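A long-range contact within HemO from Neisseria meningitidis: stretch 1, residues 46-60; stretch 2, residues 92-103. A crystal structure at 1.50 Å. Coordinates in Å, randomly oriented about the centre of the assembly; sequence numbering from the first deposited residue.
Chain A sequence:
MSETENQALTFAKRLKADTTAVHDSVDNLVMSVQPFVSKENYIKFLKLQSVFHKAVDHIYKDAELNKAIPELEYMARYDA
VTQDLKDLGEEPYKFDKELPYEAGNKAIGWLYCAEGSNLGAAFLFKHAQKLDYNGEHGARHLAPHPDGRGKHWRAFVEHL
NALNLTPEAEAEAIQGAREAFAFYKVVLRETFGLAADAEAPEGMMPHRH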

# COMPACT_ATOMS: atom_id res chain seq x y z
N LEU A 46 3.84 5.14 -10.40
CA LEU A 46 5.03 4.76 -9.66
C LEU A 46 5.41 5.84 -8.64
O LEU A 46 5.91 5.50 -7.54
CB LEU A 46 6.18 4.52 -10.65
CG LEU A 46 6.18 3.23 -11.47
CD1 LEU A 46 7.46 3.16 -12.30
CD2 LEU A 46 6.01 1.97 -10.73
N LYS A 47 5.26 7.11 -8.98
CA LYS A 47 5.56 8.22 -8.06
C LYS A 47 4.66 8.13 -6.80
O LYS A 47 5.14 8.19 -5.66
CB LYS A 47 5.52 9.61 -8.75
CG LYS A 47 6.66 9.79 -9.69
CD LYS A 47 6.45 11.00 -10.50
CE LYS A 47 7.61 11.17 -11.50
NZ LYS A 47 7.46 12.47 -12.24
N LEU A 48 3.37 7.91 -7.01
CA LEU A 48 2.42 7.73 -5.95
C LEU A 48 2.82 6.54 -5.06
O LEU A 48 2.88 6.67 -3.83
CB LEU A 48 1.02 7.58 -6.54
CG LEU A 48 0.01 6.75 -5.73
CD1 LEU A 48 -0.34 7.53 -4.49
CD2 LEU A 48 -1.22 6.45 -6.64
N GLN A 49 3.12 5.40 -5.69
CA GLN A 49 3.54 4.21 -4.97
C GLN A 49 4.82 4.51 -4.17
O GLN A 49 4.97 4.04 -3.03
CB GLN A 49 3.77 3.03 -5.94
CG GLN A 49 2.54 2.52 -6.67
CD GLN A 49 1.72 1.61 -5.81
OE1 GLN A 49 1.76 0.37 -5.96
NE2 GLN A 49 0.94 2.20 -4.91
N SER A 50 5.74 5.28 -4.75
CA SER A 50 7.01 5.63 -4.04
C SER A 50 6.77 6.37 -2.74
O SER A 50 7.40 6.05 -1.69
CB SER A 50 7.94 6.51 -4.92
OG SER A 50 9.12 6.81 -4.19
N VAL A 51 5.87 7.32 -2.75
CA VAL A 51 5.58 8.13 -1.59
C VAL A 51 4.94 7.28 -0.52
O VAL A 51 5.30 7.35 0.68
CB VAL A 51 4.67 9.34 -1.93
CG1 VAL A 51 4.26 10.13 -0.69
CG2 VAL A 51 5.37 10.23 -2.89
N PHE A 52 3.95 6.51 -0.91
CA PHE A 52 3.29 5.65 0.07
C PHE A 52 4.28 4.68 0.73
O PHE A 52 4.28 4.48 1.96
CB PHE A 52 2.10 4.89 -0.52
CG PHE A 52 1.40 4.04 0.50
CD1 PHE A 52 0.56 4.61 1.44
CD2 PHE A 52 1.58 2.70 0.51
CE1 PHE A 52 -0.07 3.81 2.40
CE2 PHE A 52 0.93 1.92 1.48
CZ PHE A 52 0.15 2.49 2.38
N HIS A 53 5.07 4.00 -0.08
CA HIS A 53 6.00 3.01 0.48
C HIS A 53 7.12 3.68 1.26
O HIS A 53 7.60 3.13 2.25
CB HIS A 53 6.49 2.08 -0.63
CG HIS A 53 5.48 1.02 -0.93
ND1 HIS A 53 4.58 1.07 -1.98
CD2 HIS A 53 5.14 -0.06 -0.20
CE1 HIS A 53 3.80 0.01 -1.93
NE2 HIS A 53 4.11 -0.68 -0.84
N LYS A 54 7.54 4.87 0.90
CA LYS A 54 8.49 5.59 1.76
C LYS A 54 7.88 5.87 3.14
O LYS A 54 8.55 5.73 4.17
CB LYS A 54 8.95 6.88 1.08
CG LYS A 54 9.81 7.81 1.97
CD LYS A 54 11.09 7.22 2.40
CE LYS A 54 11.85 8.16 3.38
NZ LYS A 54 13.27 7.77 3.48
N ALA A 55 6.64 6.30 3.17
CA ALA A 55 5.93 6.66 4.38
C ALA A 55 5.81 5.52 5.38
O ALA A 55 5.53 5.79 6.56
CB ALA A 55 4.54 7.19 4.03
N VAL A 56 5.91 4.28 4.91
CA VAL A 56 5.81 3.17 5.83
C VAL A 56 7.12 2.49 6.10
O VAL A 56 7.19 1.54 6.88
CB VAL A 56 4.75 2.13 5.41
CG1 VAL A 56 3.32 2.70 5.42
CG2 VAL A 56 5.11 1.46 4.07
N ASP A 57 8.20 3.00 5.51
CA ASP A 57 9.51 2.40 5.59
C ASP A 57 10.03 2.21 7.01
O ASP A 57 10.57 1.17 7.31
CB ASP A 57 10.52 3.19 4.75
CG ASP A 57 11.69 2.35 4.39
OD1 ASP A 57 12.85 2.72 4.74
OD2 ASP A 57 11.50 1.26 3.81
N HIS A 58 9.82 3.23 7.83
CA HIS A 58 10.29 3.20 9.22
C HIS A 58 9.45 2.22 10.07
O HIS A 58 9.90 1.76 11.16
CB HIS A 58 10.23 4.61 9.81
CG HIS A 58 8.84 5.12 10.03
ND1 HIS A 58 7.95 5.34 8.99
CD2 HIS A 58 8.13 5.36 11.17
CE1 HIS A 58 6.79 5.75 9.48
NE2 HIS A 58 6.86 5.74 10.80
N ILE A 59 8.24 1.91 9.62
CA ILE A 59 7.40 0.95 10.34
C ILE A 59 7.88 -0.47 10.04
O ILE A 59 7.94 -1.30 10.94
CB ILE A 59 5.92 1.14 9.96
CG1 ILE A 59 5.48 2.58 10.24
CG2 ILE A 59 5.03 0.10 10.72
CD1 ILE A 59 4.05 2.90 9.82
N TYR A 60 8.25 -0.74 8.80
CA TYR A 60 8.78 -2.06 8.42
C TYR A 60 10.07 -2.36 9.14
O TYR A 60 10.37 -3.52 9.43
CB TYR A 60 8.97 -2.25 6.89
CG TYR A 60 7.68 -2.67 6.17
CD1 TYR A 60 6.91 -1.76 5.45
CD2 TYR A 60 7.26 -3.99 6.16
CE1 TYR A 60 5.75 -2.13 4.81
CE2 TYR A 60 6.11 -4.38 5.53
CZ TYR A 60 5.34 -3.45 4.85
OH TYR A 60 4.19 -3.88 4.21
N PRO A 92 14.84 8.73 -8.18
CA PRO A 92 13.96 8.59 -7.02
C PRO A 92 13.02 9.81 -6.81
O PRO A 92 13.37 10.97 -6.95
CB PRO A 92 14.96 8.38 -5.86
CG PRO A 92 16.15 7.74 -6.53
CD PRO A 92 16.24 8.41 -7.86
N TYR A 93 11.77 9.51 -6.52
CA TYR A 93 10.83 10.56 -6.36
C TYR A 93 10.75 10.96 -4.90
O TYR A 93 10.84 10.10 -4.01
CB TYR A 93 9.48 10.12 -6.91
CG TYR A 93 8.44 11.19 -6.86
CD1 TYR A 93 8.45 12.26 -7.75
CD2 TYR A 93 7.43 11.15 -5.92
CE1 TYR A 93 7.48 13.24 -7.70
CE2 TYR A 93 6.46 12.11 -5.85
CZ TYR A 93 6.47 13.15 -6.75
OH TYR A 93 5.47 14.07 -6.64
N LYS A 94 10.66 12.26 -4.65
CA LYS A 94 10.49 12.77 -3.30
C LYS A 94 9.21 13.60 -3.21
O LYS A 94 9.02 14.55 -3.94
CB LYS A 94 11.65 13.65 -2.90
CG LYS A 94 11.37 14.44 -1.62
CD LYS A 94 12.66 14.70 -0.84
CE LYS A 94 12.33 15.28 0.52
NZ LYS A 94 11.31 14.39 1.20
N PHE A 95 8.35 13.24 -2.26
CA PHE A 95 7.14 14.00 -2.02
C PHE A 95 7.48 15.45 -1.74
O PHE A 95 8.49 15.76 -1.11
CB PHE A 95 6.39 13.41 -0.83
CG PHE A 95 4.94 13.82 -0.74
CD1 PHE A 95 4.15 13.91 -1.86
CD2 PHE A 95 4.37 14.08 0.48
CE1 PHE A 95 2.81 14.26 -1.75
CE2 PHE A 95 3.02 14.43 0.57
CZ PHE A 95 2.27 14.51 -0.54
N ASP A 96 6.60 16.31 -2.21
CA ASP A 96 6.71 17.76 -2.08
C ASP A 96 6.35 18.21 -0.68
O ASP A 96 6.83 19.25 -0.22
CB ASP A 96 5.74 18.42 -3.06
CG ASP A 96 6.28 18.48 -4.47
OD1 ASP A 96 6.86 17.46 -4.94
OD2 ASP A 96 6.18 19.50 -5.18
N LYS A 97 5.47 17.46 -0.03
CA LYS A 97 5.03 17.82 1.32
C LYS A 97 5.65 16.88 2.35
O LYS A 97 6.27 15.87 2.00
CB LYS A 97 3.50 17.79 1.40
CG LYS A 97 2.80 18.14 0.07
CD LYS A 97 1.86 19.33 0.22
CE LYS A 97 1.55 19.96 -1.13
NZ LYS A 97 0.32 20.84 -1.09
N GLU A 98 5.50 17.25 3.61
CA GLU A 98 6.00 16.44 4.69
C GLU A 98 5.29 15.12 4.72
O GLU A 98 4.09 15.05 4.58
CB GLU A 98 5.76 17.11 6.02
CG GLU A 98 6.84 16.77 7.02
CD GLU A 98 6.44 17.12 8.42
OE1 GLU A 98 6.77 18.23 8.86
OE2 GLU A 98 5.77 16.28 9.05
N LEU A 99 6.05 14.07 4.93
CA LEU A 99 5.49 12.74 4.95
C LEU A 99 5.09 12.32 6.35
O LEU A 99 5.77 12.61 7.32
CB LEU A 99 6.50 11.76 4.41
CG LEU A 99 6.47 11.50 2.91
CD1 LEU A 99 7.17 10.23 2.60
CD2 LEU A 99 5.06 11.40 2.48
N PRO A 100 3.99 11.59 6.46
CA PRO A 100 3.55 10.97 7.72
C PRO A 100 4.63 10.07 8.24
O PRO A 100 5.34 9.42 7.44
CB PRO A 100 2.33 10.15 7.30
CG PRO A 100 1.88 10.75 6.00
CD PRO A 100 3.06 11.31 5.34
N TYR A 101 4.78 9.98 9.56
CA TYR A 101 5.77 9.13 10.18
C TYR A 101 5.07 8.64 11.43
O TYR A 101 5.36 9.04 12.56
CB TYR A 101 7.01 9.98 10.49
CG TYR A 101 8.28 9.25 10.85
CD1 TYR A 101 9.17 8.80 9.86
CD2 TYR A 101 8.66 9.07 12.16
CE1 TYR A 101 10.35 8.17 10.19
CE2 TYR A 101 9.81 8.47 12.48
CZ TYR A 101 10.70 8.02 11.50
OH TYR A 101 11.91 7.45 11.88
N GLU A 102 4.18 7.67 11.21
CA GLU A 102 3.28 7.25 12.26
C GLU A 102 3.98 6.30 13.23
O GLU A 102 4.98 5.63 12.91
CB GLU A 102 2.02 6.61 11.66
CG GLU A 102 0.89 6.42 12.67
CD GLU A 102 0.54 7.66 13.46
OE1 GLU A 102 -0.31 8.43 12.92
OE2 GLU A 102 1.11 7.85 14.62
N ALA A 103 3.41 6.22 14.44
CA ALA A 103 3.99 5.41 15.50
C ALA A 103 2.91 4.69 16.29
O ALA A 103 1.72 4.95 16.11
CB ALA A 103 4.78 6.31 16.44
O HOH W 1 11.52 6.62 -5.16
O HOH W 2 9.39 8.64 -1.98
O HOH W 3 3.53 6.71 8.44

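This is a helix face covered by an irregular, extended segment: apolar and aromatic packing does most of the work, a single direct hydrogen bond fastens one end, and bridging waters connect polar groups that do not meet directly.

The register sets the rule. Lys47, Val51, Ala55 and Ile59, spaced four residues apart along the helix, have their CA atoms nearest those of Tyr93, Phe95, Pro100 and Ala103 in turn. The second stretch thus runs in the same general direction as the helix axis, though it belongs to no helix or strand. Phe52, on another side of the helix, points its CA-to-CB bond away and takes no part.

At the start of the contact, a lysine serves as an apolar surface. Lys47 points toward the second stretch and, with an m rotamer at chi1 and t at every later chi, lays its aliphatic chain over the face of the Tyr93 ring; CB of Lys47 stands 3.8 Å from the Tyr93 ring centroid, only 12° off the normal, a CH-pi contact. The edge of the same ring meets Val51, with Val51 CG2 3.7 Å from Tyr93 CE2.

Val51 is a buried hub touching three side chains. While CG2 abuts Tyr93, Val51 CG1 sits over the face of Phe95, 4.1 Å from the Phe95 ring centroid, and also lies 3.5 Å from Leu99 CD2; both methyls reach Phe95, Val51 CG2 coming within 3.9 Å of Phe95 CB. A beta-branched residue can in this way fill a pocket lined by three side chains. Leu99 carries the packing onward: its CD1 lies 3.6 Å from Lys54 CG and 4.3 Å from Ala55 CB. Over the first three pairs of the register the CA spacing holds near 6 Å, from 6.0 Å for Lys47 CA to Tyr93 CA to 5.9 Å for Ala55 CA to Pro100 CA.

The far end combines a ring stack with the direct hydrogen bond. His58 stacks face to face on Tyr101, the ring centroids 3.8 Å apart and the planes within 10° of parallel. At the imidazole edge, near its plane, His58 NE2 donates to Glu102 O at 2.8 Å with an angle of 153°. One side chain therefore uses its face for stacking and its edge for hydrogen bonding, two demands that together restrict how the ring can lie. Glu102 turns its own carboxylate to local use, OE2 accepting from Ala103 N at 2.8 Å.

Three waters link polar groups across the contact. Ser50 OG is 3.7 Å from Tyr93 O, and two waters bridge these residues: one bonds Ser50 OG at 2.6 Å and accepts from Tyr93 N at 3.2 Å, the other bonds Ser50 OG at 2.9 Å and donates to Tyr93 O at 2.9 Å. A third donates to Ala55 O at 2.9 Å and accepts from Glu102 N at 3.0 Å. Ala55 O is not taken by Ile59 N, which bonds Val56 O at 3.0 Å instead; at this kink the carbonyl receives the water's bond.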